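Local atomic coordinates of periplasmic branched-chain amino acid-binding protein (Burkholderia mallei, PDB entry 3I09), a protein that probably binds branched-chain amino acids or related small carboxylates in the periplasm for an ABC transporter, and holds acetoacetic acid in this crystal. Residues A[328-340]-A[350-363]. Sequence-based numbering, arbitrary orientation. Where two conformers were deposited one is given.
With EDO (1,2-ethanediol), chain H.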
ATOM      1  N   SER A 328       7.082   8.013  -7.673  1.00 11.30           N
ATOM      2  CA  SER A 328       6.456   8.064  -6.373  1.00 12.18           C
ATOM      3  C   SER A 328       5.590   9.306  -6.219  1.00 11.93           C
ATOM      4  O   SER A 328       6.023  10.402  -6.529  1.00 13.29           O
ATOM      5  CB  SER A 328       7.488   8.068  -5.247  1.00 13.61           C
ATOM      6  OG  SER A 328       8.078   6.795  -5.152  1.00 14.95           O
HETATM    7  N   MSE A 329       4.388   9.117  -5.697  1.00 12.74           N
HETATM    8  CA  MSE A 329       3.576  10.241  -5.212  1.00 11.34           C
HETATM    9  C   MSE A 329       4.052  10.584  -3.818  1.00 11.33           C
HETATM   10  O   MSE A 329       3.891   9.794  -2.888  1.00 12.25           O
HETATM   11  CB  MSE A 329       2.063   9.887  -5.225  1.00 11.84           C
HETATM   12  CG  MSE A 329       1.146  11.139  -5.317  1.00 10.49           C
HETATM   13 SE   MSE A 329       0.950  11.965  -3.605  0.75 10.32          SE
HETATM   14  CE  MSE A 329      -0.574  10.918  -2.974  1.00 11.04           C
ATOM     15  N   ILE A 330       4.676  11.769  -3.680  1.00 10.66           N
ATOM     16  CA  ILE A 330       5.234  12.241  -2.429  1.00 10.37           C
ATOM     17  C   ILE A 330       4.169  12.940  -1.589  1.00 10.85           C
ATOM     18  O   ILE A 330       3.546  13.927  -2.019  1.00 11.56           O
ATOM     19  CB  ILE A 330       6.452  13.175  -2.704  1.00 10.83           C
ATOM     20  CG1 ILE A 330       7.489  12.460  -3.592  1.00 11.33           C
ATOM     21  CG2 ILE A 330       7.082  13.598  -1.373  1.00 11.13           C
ATOM     22  CD1 ILE A 330       8.084  11.193  -2.985  1.00 13.23           C
ATOM     23  N   HIS A 331       3.919  12.381  -0.413  1.00 11.16           N
ATOM     24  CA  HIS A 331       2.942  12.872   0.534  1.00 11.69           C
ATOM     25  C   HIS A 331       3.368  12.442   1.946  1.00 11.33           C
ATOM     26  O   HIS A 331       4.051  11.410   2.129  1.00 11.78           O
ATOM     27  CB  HIS A 331       1.518  12.375   0.183  1.00 10.78           C
ATOM     28  CG  HIS A 331       1.382  10.864   0.085  1.00 11.40           C
ATOM     29  ND1 HIS A 331       2.095  10.098  -0.820  1.00 13.16           N
ATOM     30  CD2 HIS A 331       0.593   9.999   0.762  1.00 14.55           C
ATOM     31  CE1 HIS A 331       1.794   8.821  -0.648  1.00 14.54           C
ATOM     32  NE2 HIS A 331       0.860   8.735   0.279  1.00 16.62           N
ATOM     33  N   ASP A 332       2.944  13.220   2.927  1.00 11.32           N
ATOM     34  CA  ASP A 332       3.264  12.931   4.323  1.00 12.92           C
ATOM     35  C   ASP A 332       2.745  11.544   4.710  1.00 12.17           C
ATOM     36  O   ASP A 332       1.679  11.113   4.264  1.00 11.85           O
ATOM     37  CB  ASP A 332       2.603  13.934   5.259  1.00 13.40           C
ATOM     38  CG  ASP A 332       3.182  15.346   5.168  1.00 17.16           C
ATOM     39  OD1 ASP A 332       4.213  15.597   4.486  1.00 14.65           O
ATOM     40  OD2 ASP A 332       2.544  16.218   5.826  1.00 19.59           O
HETATM   41  N   MSE A 333       3.500  10.876   5.564  1.00 12.21           N
HETATM   42  CA  MSE A 333       3.118   9.609   6.138  1.00 12.58           C
HETATM   43  C   MSE A 333       2.904   9.819   7.648  1.00 12.78           C
HETATM   44  O   MSE A 333       3.342  10.851   8.211  1.00 13.73           O
HETATM   45  CB  MSE A 333       4.204   8.565   5.861  1.00 12.64           C
HETATM   46  CG  MSE A 333       4.446   8.283   4.394  1.00 11.46           C
HETATM   47 SE   MSE A 333       2.926   7.393   3.463  0.75 14.35          SE
HETATM   48  CE  MSE A 333       3.129   5.706   4.181  1.00 13.84           C
ATOM     49  N   TYR A 334       2.227   8.873   8.306  1.00 13.17           N
ATOM     50  CA  TYR A 334       1.871   8.989   9.725  1.00 12.64           C
ATOM     51  C   TYR A 334       2.382   7.789  10.504  1.00 12.93           C
ATOM     52  O   TYR A 334       2.088   6.638  10.139  1.00 15.29           O
ATOM     53  CB  TYR A 334       0.339   9.114   9.887  1.00 12.58           C
ATOM     54  CG  TYR A 334      -0.156  10.285   9.079  1.00 13.94           C
ATOM     55  CD1 TYR A 334       0.027  11.576   9.539  1.00 16.92           C
ATOM     56  CD2 TYR A 334      -0.678  10.106   7.796  1.00 16.07           C
ATOM     57  CE1 TYR A 334      -0.336  12.661   8.797  1.00 19.19           C
ATOM     58  CE2 TYR A 334      -1.042  11.186   7.033  1.00 19.60           C
ATOM     59  CZ  TYR A 334      -0.874  12.460   7.536  1.00 20.97           C
ATOM     60  OH  TYR A 334      -1.212  13.548   6.779  1.00 24.31           O
ATOM     61  N   LEU A 335       3.104   8.060  11.580  1.00 13.18           N
ATOM     62  CA  LEU A 335       3.500   7.042  12.564  1.00 13.09           C
ATOM     63  C   LEU A 335       2.394   7.042  13.605  1.00 14.17           C
ATOM     64  O   LEU A 335       2.123   8.073  14.221  1.00 14.21           O
ATOM     65  CB  LEU A 335       4.814   7.427  13.221  1.00 14.19           C
ATOM     66  CG  LEU A 335       5.451   6.376  14.135  1.00 15.03           C
ATOM     67  CD1 LEU A 335       5.843   5.132  13.288  1.00 13.41           C
ATOM     68  CD2 LEU A 335       6.651   6.947  14.874  1.00 17.76           C
HETATM   69  N   MSE A 336       1.734   5.902  13.779  1.00 14.41           N
HETATM   70  CA  MSE A 336       0.632   5.791  14.720  1.00 15.28           C
HETATM   71  C   MSE A 336       0.825   4.696  15.717  1.00 14.48           C
HETATM   72  O   MSE A 336       1.609   3.750  15.498  1.00 13.31           O
HETATM   73  CB  MSE A 336      -0.623   5.582  13.912  1.00 15.57           C
HETATM   74  CG  MSE A 336      -0.600   6.788  12.993  1.00 21.89           C
HETATM   75 SE   MSE A 336      -2.138   7.236  12.387  0.75 27.75          SE
HETATM   76  CE  MSE A 336      -2.340   5.652  11.436  1.00 19.83           C
ATOM     77  N   GLU A 337       0.140   4.848  16.848  1.00 13.90           N
ATOM     78  CA  GLU A 337       0.135   3.804  17.840  1.00 13.25           C
ATOM     79  C   GLU A 337      -1.303   3.315  18.008  1.00 12.07           C
ATOM     80  O   GLU A 337      -2.233   4.114  18.063  1.00 12.98           O
ATOM     81  CB  GLU A 337       0.728   4.291  19.175  1.00 14.07           C
ATOM     82  CG  GLU A 337       0.770   3.199  20.206  1.00 15.43           C
ATOM     83  CD  GLU A 337       1.357   3.624  21.575  1.00 20.51           C
ATOM     84  OE1 GLU A 337       1.260   4.820  21.921  1.00 22.60           O
ATOM     85  OE2 GLU A 337       1.845   2.729  22.312  1.00 17.95           O
ATOM     86  N   VAL A 338      -1.479   1.997  18.093  1.00 11.96           N
ATOM     87  CA  VAL A 338      -2.811   1.421  18.248  1.00 11.42           C
ATOM     88  C   VAL A 338      -3.273   1.656  19.675  1.00 11.05           C
ATOM     89  O   VAL A 338      -2.511   1.445  20.639  1.00 11.82           O
ATOM     90  CB  VAL A 338      -2.834  -0.072  17.918  1.00 12.07           C
ATOM     91  CG1 VAL A 338      -4.252  -0.615  18.154  1.00 10.45           C
ATOM     92  CG2 VAL A 338      -2.324  -0.301  16.455  1.00 11.80           C
ATOM     93  N   LYS A 339      -4.481   2.181  19.792  1.00 11.02           N
ATOM     94  CA  LYS A 339      -5.113   2.471  21.078  1.00 11.19           C
ATOM     95  C   LYS A 339      -5.379   1.283  22.010  1.00 11.52           C
ATOM     96  O   LYS A 339      -5.587   0.155  21.571  1.00  9.62           O
ATOM     97  CB  LYS A 339      -6.450   3.207  20.865  1.00 10.77           C
ATOM     98  CG  LYS A 339      -6.283   4.660  20.438  1.00 11.69           C
ATOM     99  CD  LYS A 339      -7.654   5.371  20.269  1.00 13.26           C
ATOM    100  CE  LYS A 339      -7.483   6.881  20.154  1.00 15.99           C
ATOM    101  NZ  LYS A 339      -8.810   7.540  20.251  1.00 15.98           N
ATOM    102  N   LYS A 340      -5.371   1.580  23.308  1.00 11.81           N
ATOM    103  CA  LYS A 340      -5.937   0.700  24.295  1.00 13.37           C
ATOM    104  C   LYS A 340      -7.454   0.680  24.053  1.00 11.73           C
ATOM    105  O   LYS A 340      -8.028   1.670  23.615  1.00 11.62           O
ATOM    106  CB  LYS A 340      -5.708   1.209  25.729  1.00 13.18           C
ATOM    107  CG  LYS A 340      -4.270   1.376  26.174  1.00 17.03           C
ATOM    108  CD  LYS A 340      -4.272   1.915  27.594  1.00 20.61           C
ATOM    109  CE  LYS A 340      -2.915   2.466  27.989  1.00 26.07           C
ATOM    110  NZ  LYS A 340      -1.929   1.371  27.958  1.00 27.09           N
ATOM    111  N   TYR A 350      -9.138   3.638  16.289  1.00 11.18           N
ATOM    112  CA  TYR A 350      -8.044   2.756  16.648  1.00 11.61           C
ATOM    113  C   TYR A 350      -6.683   3.418  16.843  1.00 13.64           C
ATOM    114  O   TYR A 350      -5.807   2.783  17.462  1.00 13.17           O
ATOM    115  CB  TYR A 350      -7.876   1.649  15.582  1.00 12.03           C
ATOM    116  CG  TYR A 350      -9.068   0.745  15.337  1.00  9.78           C
ATOM    117  CD1 TYR A 350     -10.043   0.528  16.308  1.00 12.12           C
ATOM    118  CD2 TYR A 350      -9.165  -0.008  14.164  1.00 12.34           C
ATOM    119  CE1 TYR A 350     -11.093  -0.357  16.091  1.00 12.93           C
ATOM    120  CE2 TYR A 350     -10.238  -0.877  13.940  1.00 11.86           C
ATOM    121  CZ  TYR A 350     -11.190  -1.024  14.880  1.00 15.31           C
ATOM    122  OH  TYR A 350     -12.248  -1.867  14.667  1.00 18.70           O
ATOM    123  N   TYR A 351      -6.475   4.632  16.325  1.00 12.99           N
ATOM    124  CA  TYR A 351      -5.145   5.221  16.192  0.50 14.01           C
ATOM    125  C   TYR A 351      -4.889   6.449  17.041  1.00 15.01           C
ATOM    126  O   TYR A 351      -5.767   7.292  17.162  1.00 14.73           O
ATOM    127  CB  TYR A 351      -4.975   5.717  14.770  0.50 14.02           C
ATOM    128  CG  TYR A 351      -5.177   4.716  13.677  0.50 13.61           C
ATOM    129  CD1 TYR A 351      -4.199   3.774  13.388  0.50 16.24           C
ATOM    130  CD2 TYR A 351      -6.306   4.762  12.876  0.50 12.14           C
ATOM    131  CE1 TYR A 351      -4.350   2.898  12.346  0.50 14.94           C
ATOM    132  CE2 TYR A 351      -6.475   3.868  11.833  0.50 13.03           C
ATOM    133  CZ  TYR A 351      -5.503   2.932  11.584  0.50 14.46           C
ATOM    134  OH  TYR A 351      -5.659   2.040  10.554  0.50 14.11           O
ATOM    135  N   LYS A 352      -3.665   6.575  17.541  1.00 16.27           N
ATOM    136  CA  LYS A 352      -3.131   7.790  18.108  1.00 17.76           C
ATOM    137  C   LYS A 352      -2.012   8.184  17.158  1.00 19.53           C
ATOM    138  O   LYS A 352      -1.168   7.342  16.830  1.00 18.53           O
ATOM    139  CB  LYS A 352      -2.543   7.514  19.480  1.00 18.85           C
ATOM    140  CG  LYS A 352      -3.591   7.201  20.545  1.00 21.82           C
ATOM    141  CD  LYS A 352      -2.996   6.909  21.932  1.00 24.05           C
ATOM    142  CE  LYS A 352      -2.372   5.518  22.048  1.00 25.68           C
ATOM    143  NZ  LYS A 352      -2.139   5.171  23.482  1.00 24.60           N
ATOM    144  N   VAL A 353      -1.958   9.441  16.727  1.00 20.34           N
ATOM    145  CA  VAL A 353      -0.812   9.856  15.887  1.00 21.77           C
ATOM    146  C   VAL A 353       0.429  10.134  16.749  1.00 21.28           C
ATOM    147  O   VAL A 353       0.410  10.954  17.676  1.00 23.26           O
ATOM    148  CB  VAL A 353      -1.143  11.069  14.994  1.00 22.71           C
ATOM    149  CG1 VAL A 353       0.097  11.466  14.158  1.00 23.24           C
ATOM    150  CG2 VAL A 353      -2.332  10.780  14.101  1.00 23.48           C
ATOM    151  N   VAL A 354       1.506   9.441  16.479  1.00 19.77           N
ATOM    152  CA  VAL A 354       2.755   9.641  17.207  1.00 19.57           C
ATOM    153  C   VAL A 354       3.536  10.796  16.535  1.00 19.19           C
ATOM    154  O   VAL A 354       4.055  11.688  17.213  1.00 19.22           O
ATOM    155  CB  VAL A 354       3.584   8.340  17.191  1.00 19.20           C
ATOM    156  CG1 VAL A 354       4.961   8.474  17.910  1.00 20.65           C
ATOM    157  CG2 VAL A 354       2.804   7.216  17.805  1.00 21.64           C
ATOM    158  N   ALA A 355       3.612  10.771  15.205  1.00 17.74           N
ATOM    159  CA  ALA A 355       4.377  11.749  14.429  1.00 17.38           C
ATOM    160  C   ALA A 355       3.870  11.800  12.995  1.00 16.46           C
ATOM    161  O   ALA A 355       3.352  10.818  12.458  1.00 13.54           O
ATOM    162  CB  ALA A 355       5.870  11.426  14.428  1.00 17.52           C
ATOM    163  N   THR A 356       3.993  12.976  12.400  1.00 16.49           N
ATOM    164  CA  THR A 356       3.847  13.115  10.954  1.00 16.20           C
ATOM    165  C   THR A 356       5.236  13.032  10.334  1.00 16.83           C
ATOM    166  O   THR A 356       6.146  13.750  10.764  1.00 17.36           O
ATOM    167  CB  THR A 356       3.179  14.440  10.607  1.00 16.26           C
ATOM    168  OG1 THR A 356       1.862  14.450  11.157  1.00 16.54           O
ATOM    169  CG2 THR A 356       3.098  14.654   9.099  1.00 17.29           C
ATOM    170  N   ILE A 357       5.415  12.178   9.327  1.00 15.99           N
ATOM    171  CA  ILE A 357       6.699  12.037   8.641  1.00 15.60           C
ATOM    172  C   ILE A 357       6.612  12.824   7.358  1.00 16.27           C
ATOM    173  O   ILE A 357       5.807  12.459   6.477  1.00 15.27           O
ATOM    174  CB  ILE A 357       7.035  10.575   8.297  1.00 16.84           C
ATOM    175  CG1 ILE A 357       6.953   9.688   9.553  1.00 18.48           C
ATOM    176  CG2 ILE A 357       8.456  10.466   7.692  1.00 14.34           C
ATOM    177  CD1 ILE A 357       6.752   8.227   9.219  1.00 21.11           C
ATOM    178  N   PRO A 358       7.413  13.896   7.222  1.00 17.15           N
ATOM    179  CA  PRO A 358       7.246  14.673   5.994  1.00 17.78           C
ATOM    180  C   PRO A 358       7.530  13.844   4.747  1.00 17.27           C
ATOM    181  O   PRO A 358       8.441  13.008   4.733  1.00 16.82           O
ATOM    182  CB  PRO A 358       8.289  15.813   6.130  1.00 18.49           C
ATOM    183  CG  PRO A 358       8.588  15.907   7.589  1.00 19.31           C
ATOM    184  CD  PRO A 358       8.433  14.483   8.118  1.00 18.05           C
ATOM    185  N   GLY A 359       6.741  14.094   3.711  1.00 18.26           N
ATOM    186  CA  GLY A 359       6.830  13.375   2.471  1.00 19.15           C
ATOM    187  C   GLY A 359       8.230  13.299   1.916  1.00 20.46           C
ATOM    188  O   GLY A 359       8.699  12.227   1.583  1.00 19.69           O
ATOM    189  N   GLU A 360       8.904  14.432   1.870  1.00 22.58           N
ATOM    190  CA  GLU A 360      10.282  14.470   1.361  1.00 24.90           C
ATOM    191  C   GLU A 360      11.240  13.570   2.169  1.00 25.28           C
ATOM    192  O   GLU A 360      12.271  13.099   1.635  1.00 27.87           O
ATOM    193  CB  GLU A 360      10.811  15.909   1.358  1.00 25.49           C
ATOM    194  CG  GLU A 360       9.951  16.946   0.595  1.00 27.26           C
ATOM    195  CD  GLU A 360       9.867  16.691  -0.910  1.00 29.57           C
ATOM    196  OE1 GLU A 360      10.648  15.853  -1.428  1.00 29.25           O
ATOM    197  OE2 GLU A 360       8.994  17.333  -1.562  1.00 30.56           O
ATOM    198  N   GLN A 361      10.897  13.293   3.428  1.00 23.19           N
ATOM    199  CA  GLN A 361      11.710  12.435   4.263  1.00 22.23           C
ATOM    200  C   GLN A 361      11.270  10.988   4.309  1.00 21.42           C
ATOM    201  O   GLN A 361      12.045  10.143   4.725  1.00 21.14           O
ATOM    202  CB  GLN A 361      11.761  13.014   5.692  1.00 22.85           C
ATOM    203  CG  GLN A 361      12.236  14.465   5.677  1.00 25.04           C
ATOM    204  CD  GLN A 361      12.075  15.166   7.002  1.00 29.06           C
ATOM    205  OE1 GLN A 361      12.005  14.534   8.064  1.00 29.47           O
ATOM    206  NE2 GLN A 361      12.037  16.499   6.954  1.00 30.47           N
ATOM    207  N   ALA A 362      10.061  10.680   3.839  1.00 19.03           N
ATOM    208  CA  ALA A 362       9.479   9.356   4.033  1.00 19.23           C
ATOM    209  C   ALA A 362       9.939   8.312   3.015  1.00 17.97           C
ATOM    210  O   ALA A 362       9.996   7.107   3.304  1.00 19.70           O
ATOM    211  CB  ALA A 362       7.956   9.484   3.991  1.00 18.23           C
ATOM    212  N   PHE A 363      10.278   8.774   1.816  1.00 16.77           N
ATOM    213  CA  PHE A 363      10.551   7.891   0.694  1.00 14.74           C
ATOM    214  C   PHE A 363      12.038   7.860   0.311  1.00 15.19           C
ATOM    215  O   PHE A 363      12.870   8.576   0.894  1.00 14.29           O
ATOM    216  CB  PHE A 363       9.671   8.328  -0.493  1.00 14.94           C
ATOM    217  CG  PHE A 363       8.189   8.155  -0.232  1.00 14.35           C
ATOM    218  CD1 PHE A 363       7.599   6.936  -0.410  1.00 14.69           C
ATOM    219  CD2 PHE A 363       7.413   9.218   0.238  1.00 16.03           C
ATOM    220  CE1 PHE A 363       6.245   6.736  -0.136  1.00 15.60           C
ATOM    221  CE2 PHE A 363       6.060   9.039   0.516  1.00 14.96           C
ATOM    222  CZ  PHE A 363       5.465   7.829   0.316  1.00 16.76           C
TER
HETATM  223  C1  EDO H  10       4.452  16.162   0.175  1.00 40.65           C
HETATM  224  O1  EDO H  10       4.979  15.837   1.463  1.00 39.18           O
HETATM  225  C2  EDO H  10       4.705  17.611  -0.176  1.00 43.83           C
HETATM  226  O2  EDO H  10       3.489  18.265  -0.549  1.00 45.59           O
HETATM  227  O   HOH W   1      -1.600   2.345  23.093  1.00 20.02           O
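A beta hairpin with a classic bulge pairs strand 333-338 antiparallel to strand 351-357, within the antiparallel sheet that also holds strand 248-251. The bulge sits where Val354 and Ala355 both face Leu335: Leu335 O takes two backbone bonds, a short one from Val354 N (2.7 Å) and a longer one from Ala355 N (3.2 Å), while Leu335 N reaches back to Ala355 O. On either side of it the register is regular, with paired backbone bonds joining Met333 to Ile357 and Glu337 to Lys352. Val354 turns its side chain toward the other strand, and its CG1 meets Leu335 CD2.

On the face carrying Met336 and Tyr351, the selenomethionine lays its methyl CE over one face of the tyrosine ring, 3.7 Å from the centroid and offset toward the rim, a CH-pi contact. The bend at chi3 (-65°) turns CE onto the ring while SE passes Val353 CG2. Toward the connection between the strands, Lys352 NZ makes a long salt bridge to Glu337 OE1 (3.8 Å), and Glu343 is its stronger partner; a water joins the same NZ to Val338 O.

Where strand 351-357 runs into helix 359-362, Asp332 OD1 accepts from Gly359 N at 3.0 Å, on the anti side and 21° out of the carboxylate plane. Beyond that short helix, Phe363 folds back: Ile330 CD1 packs on its CD2 at 3.8 Å, Met333 SE approaches its CZ obliquely, and His331 O lies at the ring's edge. His331 is held in turn by Met329 O at ND1 and Ala121 O at NE2. The bulge thus absorbs an extra residue without losing backbone pairing, while the Asp332 carboxylate, facing the helix N-terminus, is probably stabilised as the anion.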